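Side-chain contact in sporulation inhibitor of replication protein SirA (Bacillus subtilis, PDB 4TPS), which inhibits the initiation of DNA replication during sporulation, acting on the initiator DnaA to prevent overinitiation and so enforce diploidy: residues Y12-K17 with D37-S42. Residues are numbered along the deposited sequence; the frame is centred on the assembly and turned at random.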
loop_
_atom_site.group_PDB
_atom_site.type_symbol
_atom_site.label_atom_id
_atom_site.label_comp_id
_atom_site.label_asym_id
_atom_site.label_seq_id
_atom_site.Cartn_x
_atom_site.Cartn_y
_atom_site.Cartn_z
ATOM N N TYR A 12 0.275 -12.757 -3.345
ATOM C CA TYR A 12 1.167 -11.655 -2.987
ATOM C C TYR A 12 0.677 -11.149 -1.634
ATOM O O TYR A 12 -0.524 -10.854 -1.466
ATOM C CB TYR A 12 1.088 -10.590 -4.056
ATOM C CG TYR A 12 1.657 -11.020 -5.367
ATOM C CD1 TYR A 12 0.917 -11.743 -6.240
ATOM C CD2 TYR A 12 2.929 -10.675 -5.736
ATOM C CE1 TYR A 12 1.423 -12.119 -7.485
ATOM C CE2 TYR A 12 3.442 -11.040 -6.932
ATOM C CZ TYR A 12 2.683 -11.761 -7.835
ATOM O OH TYR A 12 3.312 -12.136 -9.052
ATOM N N THR A 13 1.594 -11.121 -0.666
ATOM C CA THR A 13 1.248 -10.830 0.721
ATOM C C THR A 13 2.078 -9.663 1.195
ATOM O O THR A 13 3.302 -9.638 1.016
ATOM C CB THR A 13 1.422 -12.051 1.594
ATOM O OG1 THR A 13 0.662 -13.151 1.072
ATOM C CG2 THR A 13 0.941 -11.822 3.001
ATOM N N TYR A 14 1.372 -8.620 1.662
ATOM C CA TYR A 14 2.041 -7.409 2.204
ATOM C C TYR A 14 1.654 -7.176 3.656
ATOM O O TYR A 14 0.582 -7.572 4.099
ATOM C CB TYR A 14 1.628 -6.174 1.371
ATOM C CG TYR A 14 2.225 -6.112 -0.010
ATOM C CD1 TYR A 14 1.632 -6.792 -1.084
ATOM C CD2 TYR A 14 3.304 -5.308 -0.268
ATOM C CE1 TYR A 14 2.148 -6.678 -2.365
ATOM C CE2 TYR A 14 3.843 -5.184 -1.555
ATOM C CZ TYR A 14 3.270 -5.887 -2.594
ATOM O OH TYR A 14 3.770 -5.786 -3.839
ATOM N N LEU A 15 2.588 -6.548 4.384
ATOM C CA LEU A 15 2.406 -6.164 5.767
ATOM C C LEU A 15 1.910 -4.704 5.760
ATOM O O LEU A 15 2.689 -3.772 5.443
ATOM C CB LEU A 15 3.720 -6.291 6.509
ATOM C CG LEU A 15 3.645 -6.082 8.005
ATOM C CD1 LEU A 15 2.560 -6.915 8.641
ATOM C CD2 LEU A 15 4.994 -6.325 8.662
ATOM N N ILE A 16 0.628 -4.529 6.001
ATOM C CA ILE A 16 -0.031 -3.207 5.848
ATOM C C ILE A 16 0.166 -2.405 7.152
ATOM O O ILE A 16 0.068 -2.926 8.257
ATOM C CB ILE A 16 -1.541 -3.344 5.555
ATOM C CG1 ILE A 16 -1.824 -4.288 4.378
ATOM C CG2 ILE A 16 -2.199 -1.969 5.343
ATOM C CD1 ILE A 16 -1.133 -3.899 3.107
ATOM N N LYS A 17 0.484 -1.113 7.004
ATOM C CA LYS A 17 0.538 -0.260 8.162
ATOM C C LYS A 17 -0.810 -0.116 8.798
ATOM O O LYS A 17 -1.873 0.002 8.130
ATOM C CB LYS A 17 1.094 1.092 7.774
ATOM C CG LYS A 17 2.574 1.134 7.428
ATOM C CD LYS A 17 3.040 2.536 7.104
ATOM C CE LYS A 17 4.541 2.673 6.874
ATOM N NZ LYS A 17 4.817 4.081 6.486
ATOM N N ASP A 37 -3.179 -3.155 -9.608
ATOM C CA ASP A 37 -2.658 -2.185 -10.572
ATOM C C ASP A 37 -1.144 -2.214 -10.662
ATOM O O ASP A 37 -0.585 -2.125 -11.739
ATOM C CB ASP A 37 -3.085 -0.777 -10.203
ATOM C CG ASP A 37 -4.513 -0.483 -10.576
ATOM O OD1 ASP A 37 -5.149 -1.262 -11.337
ATOM O OD2 ASP A 37 -4.986 0.568 -10.079
ATOM N N TYR A 38 -0.481 -2.335 -9.524
ATOM C CA TYR A 38 0.993 -2.438 -9.534
ATOM C C TYR A 38 1.529 -3.720 -10.182
ATOM O O TYR A 38 2.468 -3.686 -10.967
ATOM C CB TYR A 38 1.475 -2.351 -8.100
ATOM C CG TYR A 38 2.950 -2.396 -7.912
ATOM C CD1 TYR A 38 3.752 -1.403 -8.457
ATOM C CD2 TYR A 38 3.562 -3.422 -7.180
ATOM C CE1 TYR A 38 5.113 -1.420 -8.297
ATOM C CE2 TYR A 38 4.931 -3.436 -7.009
ATOM C CZ TYR A 38 5.688 -2.420 -7.569
ATOM O OH TYR A 38 7.052 -2.359 -7.416
ATOM N N HIS A 39 0.910 -4.840 -9.858
ATOM C CA HIS A 39 1.402 -6.117 -10.313
ATOM C C HIS A 39 0.931 -6.465 -11.728
ATOM O O HIS A 39 1.610 -7.238 -12.401
ATOM C CB HIS A 39 1.015 -7.214 -9.331
ATOM C CG HIS A 39 1.840 -7.175 -8.076
ATOM N ND1 HIS A 39 3.152 -7.589 -8.030
ATOM C CD2 HIS A 39 1.578 -6.678 -6.864
ATOM C CE1 HIS A 39 3.651 -7.358 -6.831
ATOM N NE2 HIS A 39 2.690 -6.864 -6.095
ATOM N N TRP A 40 -0.184 -5.881 -12.165
ATOM C CA TRP A 40 -0.855 -6.361 -13.411
ATOM C C TRP A 40 -1.340 -5.345 -14.363
ATOM O O TRP A 40 -1.003 -5.447 -15.549
ATOM C CB TRP A 40 -2.067 -7.205 -13.064
ATOM C CG TRP A 40 -1.634 -8.599 -12.759
ATOM C CD1 TRP A 40 -1.562 -9.204 -11.547
ATOM C CD2 TRP A 40 -1.169 -9.519 -13.713
ATOM N NE1 TRP A 40 -1.093 -10.497 -11.690
ATOM C CE2 TRP A 40 -0.806 -10.689 -13.025
ATOM C CE3 TRP A 40 -0.996 -9.451 -15.092
ATOM C CZ2 TRP A 40 -0.306 -11.788 -13.662
ATOM C CZ3 TRP A 40 -0.519 -10.545 -15.732
ATOM C CH2 TRP A 40 -0.133 -11.704 -15.016
ATOM N N THR A 41 -2.176 -4.396 -13.873
ATOM C CA THR A 41 -2.933 -3.449 -14.744
ATOM C C THR A 41 -1.945 -2.724 -15.655
ATOM O O THR A 41 -0.832 -2.337 -15.250
ATOM C CB THR A 41 -3.802 -2.443 -13.931
ATOM O OG1 THR A 41 -4.593 -3.121 -12.955
ATOM C CG2 THR A 41 -4.753 -1.642 -14.772
ATOM N N SER A 42 -2.351 -2.523 -16.900
ATOM C CA SER A 42 -1.492 -1.791 -17.844
ATOM C C SER A 42 -1.723 -0.310 -17.616
ATOM O O SER A 42 -2.756 0.192 -17.968
ATOM C CB SER A 42 -1.808 -2.181 -19.299
ATOM O OG SER A 42 -1.878 -3.589 -19.378
#
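An aromatic cluster of Tyr12, Tyr14 and His39 joins strand 9-16 of the antiparallel sheet to the C-terminal end of helix 28-39. The two tyrosines, two residues apart on the strand, both direct their side chains at the helix end, and the imidazole of His39 meets each in a different way. Tyr14 and His39 come from opposite directions: Tyr14 OH lies 2.7 Å from His39 NE2 in a hydrogen bond that either partner could donate. His39 NE2 sits in the plane of the Tyr14 ring, at its edge, while the two ring planes are turned 55° apart. Tyr12 instead lies over one face of the imidazole, near its rim, with its CD2 3.6 Å from His39 CE1 and its CE2 equally far from His39 ND1. The two planes are inclined at 39° and meet obliquely. With CG anti to the carbonyl carbon (chi1 -74°), His39 extends its ring from the helix end towards both tyrosines. On the other imidazole face lies the rim of Tyr38, whose own hydroxyl is hydrogen-bonded to Glu52 of helix 45-58. Met106 of strand 106-113 touches all three members of the cluster. An alanine in place of His39 would probably leave the hydroxyl of the buried Tyr14 without this partner and open a gap beside the Tyr12 ring. One imidazole thus combines polar and aromatic contacts, its rotation restrained by the Tyr14 bond at the edge, by Tyr12 over one face and by the edge of Tyr38 near the other.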